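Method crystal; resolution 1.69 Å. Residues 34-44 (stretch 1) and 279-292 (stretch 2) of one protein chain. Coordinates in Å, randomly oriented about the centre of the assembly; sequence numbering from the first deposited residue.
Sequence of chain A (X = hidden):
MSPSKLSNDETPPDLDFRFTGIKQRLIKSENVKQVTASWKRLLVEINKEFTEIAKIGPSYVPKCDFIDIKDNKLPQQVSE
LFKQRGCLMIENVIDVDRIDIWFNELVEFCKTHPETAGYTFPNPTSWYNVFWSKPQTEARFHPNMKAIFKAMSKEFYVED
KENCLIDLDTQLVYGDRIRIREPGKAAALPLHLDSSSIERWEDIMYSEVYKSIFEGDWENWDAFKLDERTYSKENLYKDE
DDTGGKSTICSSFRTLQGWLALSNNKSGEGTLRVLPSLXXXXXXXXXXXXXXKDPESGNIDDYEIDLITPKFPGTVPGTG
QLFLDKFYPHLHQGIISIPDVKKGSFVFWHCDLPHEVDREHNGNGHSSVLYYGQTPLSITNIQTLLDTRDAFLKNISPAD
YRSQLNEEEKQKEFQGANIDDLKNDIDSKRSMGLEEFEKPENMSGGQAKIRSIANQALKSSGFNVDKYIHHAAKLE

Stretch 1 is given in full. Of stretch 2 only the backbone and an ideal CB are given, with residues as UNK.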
# COMPACT_ATOMS: atom_id res chain seq x y z
N GLN A 34 2.46 -12.54 28.67
CA GLN A 34 1.74 -11.36 28.17
C GLN A 34 1.29 -11.43 26.69
O GLN A 34 0.18 -10.99 26.38
CB GLN A 34 2.63 -10.14 28.32
CG GLN A 34 2.60 -9.49 29.70
CD GLN A 34 3.72 -8.46 29.88
OE1 GLN A 34 4.66 -8.37 29.07
NE2 GLN A 34 3.61 -7.66 30.92
N VAL A 35 2.17 -11.90 25.82
CA VAL A 35 1.83 -12.09 24.41
C VAL A 35 0.69 -13.14 24.26
O VAL A 35 -0.32 -12.89 23.61
CB VAL A 35 3.02 -12.50 23.55
CG1 VAL A 35 2.51 -12.78 22.15
CG2 VAL A 35 4.08 -11.36 23.53
N THR A 36 0.89 -14.32 24.86
CA THR A 36 -0.16 -15.31 24.96
C THR A 36 -1.48 -14.75 25.49
O THR A 36 -2.50 -15.01 24.87
CB THR A 36 0.32 -16.48 25.83
OG1 THR A 36 1.54 -16.97 25.26
CG2 THR A 36 -0.75 -17.60 25.84
N ALA A 37 -1.50 -13.99 26.58
CA ALA A 37 -2.76 -13.44 27.04
C ALA A 37 -3.36 -12.52 25.99
O ALA A 37 -4.59 -12.56 25.79
CB ALA A 37 -2.62 -12.69 28.32
N SER A 38 -2.48 -11.78 25.31
CA SER A 38 -2.92 -10.75 24.34
C SER A 38 -3.57 -11.43 23.10
O SER A 38 -4.50 -10.85 22.52
CB SER A 38 -1.74 -9.86 23.93
OG SER A 38 -0.90 -10.46 22.94
N TRP A 39 -3.04 -12.57 22.70
CA TRP A 39 -3.57 -13.39 21.62
C TRP A 39 -4.96 -13.91 21.90
O TRP A 39 -5.84 -13.91 21.04
CB TRP A 39 -2.66 -14.58 21.33
CG TRP A 39 -3.26 -15.58 20.30
CD1 TRP A 39 -3.94 -16.76 20.56
CD2 TRP A 39 -3.23 -15.46 18.85
NE1 TRP A 39 -4.29 -17.38 19.37
CE2 TRP A 39 -3.90 -16.59 18.32
CE3 TRP A 39 -2.75 -14.50 17.96
CZ2 TRP A 39 -4.04 -16.79 16.94
CZ3 TRP A 39 -2.86 -14.74 16.59
CH2 TRP A 39 -3.51 -15.85 16.10
N LYS A 40 -5.18 -14.32 23.16
CA LYS A 40 -6.52 -14.69 23.58
C LYS A 40 -7.53 -13.52 23.59
O LYS A 40 -8.64 -13.67 23.09
CB LYS A 40 -6.38 -15.34 24.94
CG LYS A 40 -5.70 -16.68 24.79
CD LYS A 40 -5.40 -17.27 26.15
CE LYS A 40 -4.58 -18.52 25.94
NZ LYS A 40 -4.26 -19.01 27.33
N ARG A 41 -7.16 -12.39 24.15
CA ARG A 41 -7.97 -11.14 24.06
C ARG A 41 -8.29 -10.78 22.56
O ARG A 41 -9.39 -10.35 22.23
CB ARG A 41 -7.27 -9.94 24.64
CG ARG A 41 -6.89 -10.04 26.12
CD ARG A 41 -6.66 -8.64 26.72
NE ARG A 41 -5.54 -7.94 26.07
CZ ARG A 41 -4.27 -8.05 26.41
NH1 ARG A 41 -3.90 -8.86 27.43
NH2 ARG A 41 -3.36 -7.36 25.74
N LEU A 42 -7.29 -10.92 21.72
CA LEU A 42 -7.40 -10.58 20.31
C LEU A 42 -8.50 -11.40 19.59
O LEU A 42 -9.36 -10.84 18.91
CB LEU A 42 -6.07 -10.76 19.59
CG LEU A 42 -6.11 -10.57 18.07
CD1 LEU A 42 -6.48 -9.10 17.75
CD2 LEU A 42 -4.80 -10.92 17.46
N LEU A 43 -8.46 -12.72 19.77
CA LEU A 43 -9.44 -13.57 19.19
C LEU A 43 -10.84 -13.30 19.64
O LEU A 43 -11.76 -13.32 18.80
CB LEU A 43 -9.06 -15.04 19.42
CG LEU A 43 -7.84 -15.61 18.74
CD1 LEU A 43 -7.79 -17.11 18.98
CD2 LEU A 43 -7.71 -15.34 17.23
N VAL A 44 -11.01 -12.91 20.90
CA VAL A 44 -12.31 -12.60 21.42
C VAL A 44 -12.82 -11.34 20.68
O VAL A 44 -13.89 -11.38 20.14
CB VAL A 44 -12.28 -12.39 22.94
CG1 VAL A 44 -13.58 -11.78 23.44
CG2 VAL A 44 -11.95 -13.73 23.63
N UNK A 279 -6.03 -2.57 12.86
CA UNK A 279 -5.35 -3.01 14.03
C UNK A 279 -5.59 -4.46 14.31
O UNK A 279 -4.61 -5.18 14.58
CB UNK A 279 -5.77 -2.16 15.23
N UNK A 280 -6.82 -4.93 14.33
CA UNK A 280 -7.06 -6.35 14.60
C UNK A 280 -6.42 -7.23 13.56
O UNK A 280 -5.87 -8.32 13.88
CB UNK A 280 -8.56 -6.64 14.66
N UNK A 281 -6.51 -6.82 12.30
CA UNK A 281 -5.85 -7.54 11.23
C UNK A 281 -4.34 -7.79 11.46
O UNK A 281 -3.85 -8.90 11.34
CB UNK A 281 -6.04 -6.76 9.93
N UNK A 282 -3.61 -6.73 11.72
CA UNK A 282 -2.19 -6.85 11.88
C UNK A 282 -1.76 -7.51 13.21
O UNK A 282 -0.74 -8.14 13.27
CB UNK A 282 -1.57 -5.46 11.76
N UNK A 283 -2.55 -7.37 14.24
CA UNK A 283 -2.26 -8.07 15.50
C UNK A 283 -2.33 -9.55 15.17
O UNK A 283 -1.49 -10.31 15.56
CB UNK A 283 -3.23 -7.69 16.62
N UNK A 284 -3.33 -9.97 14.42
CA UNK A 284 -3.53 -11.39 14.14
C UNK A 284 -2.46 -11.93 13.21
O UNK A 284 -1.82 -12.96 13.48
CB UNK A 284 -4.91 -11.62 13.53
N UNK A 285 -2.16 -11.17 12.17
CA UNK A 285 -1.19 -11.57 11.15
C UNK A 285 0.17 -11.68 11.80
O UNK A 285 0.82 -12.71 11.59
CB UNK A 285 -1.16 -10.58 9.98
N UNK A 286 0.59 -10.64 12.50
CA UNK A 286 1.95 -10.64 13.07
C UNK A 286 2.18 -11.73 14.07
O UNK A 286 3.28 -12.21 14.18
CB UNK A 286 2.24 -9.29 13.74
N UNK A 287 1.17 -12.03 14.87
CA UNK A 287 1.27 -13.12 15.83
C UNK A 287 0.96 -14.50 15.31
O UNK A 287 1.29 -15.49 15.98
CB UNK A 287 0.33 -12.83 17.01
N UNK A 288 0.35 -14.61 14.15
CA UNK A 288 0.00 -15.93 13.61
C UNK A 288 1.16 -16.99 13.51
O UNK A 288 0.88 -18.17 13.79
CB UNK A 288 -0.58 -15.72 12.21
N UNK A 289 2.39 -16.60 13.14
CA UNK A 289 3.50 -17.57 13.16
C UNK A 289 3.77 -18.16 14.50
O UNK A 289 4.28 -19.28 14.54
CB UNK A 289 4.79 -16.91 12.66
N UNK A 290 3.39 -17.48 15.58
CA UNK A 290 3.55 -17.95 16.92
C UNK A 290 2.32 -18.73 17.44
O UNK A 290 2.43 -19.44 18.49
CB UNK A 290 3.85 -16.76 17.83
N UNK A 291 1.16 -18.55 16.79
CA UNK A 291 -0.08 -19.18 17.24
C UNK A 291 -0.82 -19.78 16.09
O UNK A 291 -2.01 -19.48 15.89
CB UNK A 291 -0.98 -18.17 17.97
N UNK A 292 -0.10 -20.58 15.29
CA UNK A 292 -0.57 -21.07 14.02
C UNK A 292 -1.36 -22.34 14.24
O UNK A 292 -2.08 -22.72 13.34
CB UNK A 292 0.59 -21.31 13.06

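Stretch 1 is a helix, and it offers stretch 2 an apolar strip of Val35, Trp39 and Leu42. Stretch 2 begins as a helix crossing it at 135° between N-to-C directions, so its early positions meet Leu42 and its late ones Trp39 and Val35.

At 279 CA-to-CB points sideways with nothing of stretch 1 within reach, so almost any helix-compatible residue would do. It is Lys279, whose end leads away.

Position 280 also points sideways, but its ideal CB lies 4.5 Å from Leu42 CD1. A branched or flexible apolar chain could turn back to that methyl. Leu280 (chi1 m, chi2 t) brings CD2 to 3.5 Å from Leu42 CD1.

Positions 281, 282 and 285 point away and 286 sideways, all without a nearby partner, so stretch 1 sets no preference; they are Ser281, Met282, Ile285 and Met286.

Position 283 points toward stretch 1, its ideal CB already 3.7 Å from Leu42 CD2. With contact made at CB, a small residue suits. Ala283 lets Leu42 settle against the backbone, CD2 lying 3.6 Å from Ala283 C.

At 284 the bond points sideways, with the ideal CB 4.0 Å from Leu42 CD2. A long apolar or aromatic chain could follow the indole. Tyr284, chi1 t, brings CE1 to 3.6 Å from Trp39 CH2; the planes are near parallel at 21° but slid apart, so the rings barely overlap. Leu43 CD2 meets the ring's edge, 3.8 Å from Tyr284 CE1.

Position 287 points toward stretch 1, its ideal CB 3.6 Å from Trp39 CE3. Leucine, isoleucine or methionine would be plausible between Trp39 and Val35. Leu287 packs CB 3.7 Å from Trp39 CE3 and reaches Val35 CG1 with CD2 at 3.9 Å.

Position 288 points sideways near the far end of the indole, where a long aliphatic stem would fit. Arg288 lays CD 3.9 Å from Trp39 CH2, and its NH1 makes a weak hydrogen bond to the backbone O of 291.

Positions 289 and 290 lack close partners in stretch 1; they are Pro289 and Phe290.

At 291 phi/psi of -135/51 leaves the helical region, and CB points toward stretch 1, a tight 3.3 Å from Trp39 CE2. A flat ring could continue over the indole. Phe291 stacks, offset, on the five-membered ring, centroids 4.2 Å apart, while its CB sits over the indole face, 3.4 Å from Trp39 CE2. Val35 CG1 borders the ring's edge, 3.9 Å from Phe291 CE2.

Position 292 points away and is Trp292.

Stretch 2 279-292: KLSMAYIMLRPFFW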
# COMPACT_ATOMS: atom_id res chain seq x y z
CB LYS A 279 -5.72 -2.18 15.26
CG LYS A 279 -4.89 -2.42 16.50
CD LYS A 279 -5.55 -1.72 17.70
CE LYS A 279 -5.33 -0.24 17.70
NZ LYS A 279 -6.14 0.39 18.76
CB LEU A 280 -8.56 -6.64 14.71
CG LEU A 280 -9.27 -6.05 15.88
CD1 LEU A 280 -10.72 -6.43 15.89
CD2 LEU A 280 -8.63 -6.42 17.19
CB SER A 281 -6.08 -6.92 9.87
OG SER A 281 -7.42 -7.10 9.38
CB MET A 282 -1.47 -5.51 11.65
CG MET A 282 -1.54 -5.00 10.21
SD MET A 282 -1.03 -6.20 8.98
CE MET A 282 0.65 -6.60 9.44
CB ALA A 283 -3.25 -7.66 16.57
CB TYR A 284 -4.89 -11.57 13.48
CG TYR A 284 -5.24 -13.01 13.18
CD1 TYR A 284 -5.83 -13.86 14.14
CD2 TYR A 284 -5.00 -13.53 11.91
CE1 TYR A 284 -6.15 -15.19 13.82
CE2 TYR A 284 -5.33 -14.84 11.60
CZ TYR A 284 -5.92 -15.65 12.53
OH TYR A 284 -6.23 -16.95 12.15
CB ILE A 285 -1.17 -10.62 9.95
CG1 ILE A 285 -2.47 -10.87 9.14
CG2 ILE A 285 -0.01 -10.83 9.00
CD1 ILE A 285 -2.91 -9.77 8.22
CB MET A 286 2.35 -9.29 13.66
CG MET A 286 2.41 -8.18 12.60
SD MET A 286 3.28 -8.52 11.03
CE MET A 286 4.94 -8.90 11.62
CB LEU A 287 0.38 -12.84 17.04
CG LEU A 287 0.72 -11.61 17.88
CD1 LEU A 287 -0.25 -11.39 19.01
CD2 LEU A 287 2.09 -11.69 18.47
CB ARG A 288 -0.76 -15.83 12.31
CG ARG A 288 -1.41 -17.12 11.85
CD ARG A 288 -2.46 -17.66 12.78
NE ARG A 288 -3.16 -18.81 12.12
CZ ARG A 288 -3.98 -19.65 12.73
NH1 ARG A 288 -4.21 -19.54 14.02
NH2 ARG A 288 -4.60 -20.59 11.99
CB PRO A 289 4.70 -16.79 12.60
CG PRO A 289 4.07 -15.66 11.82
CD PRO A 289 2.86 -15.29 12.63
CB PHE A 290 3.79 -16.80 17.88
CG PHE A 290 4.99 -15.95 17.50
CD1 PHE A 290 4.88 -14.88 16.59
CD2 PHE A 290 6.22 -16.25 17.98
CE1 PHE A 290 5.97 -14.16 16.22
CE2 PHE A 290 7.33 -15.50 17.61
CZ PHE A 290 7.20 -14.43 16.75
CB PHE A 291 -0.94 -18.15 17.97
CG PHE A 291 -0.30 -17.57 19.19
CD1 PHE A 291 -0.25 -18.29 20.39
CD2 PHE A 291 0.26 -16.32 19.18
CE1 PHE A 291 0.31 -17.75 21.54
CE2 PHE A 291 0.82 -15.76 20.32
CZ PHE A 291 0.86 -16.49 21.51
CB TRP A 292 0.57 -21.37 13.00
CG TRP A 292 1.55 -22.41 13.47
CD1 TRP A 292 2.68 -22.19 14.19
CD2 TRP A 292 1.46 -23.84 13.27
NE1 TRP A 292 3.30 -23.39 14.49
CE2 TRP A 292 2.58 -24.42 13.94
CE3 TRP A 292 0.54 -24.69 12.63
CZ2 TRP A 292 2.82 -25.80 13.93
CZ3 TRP A 292 0.77 -26.05 12.64
CH2 TRP A 292 1.91 -26.59 13.29
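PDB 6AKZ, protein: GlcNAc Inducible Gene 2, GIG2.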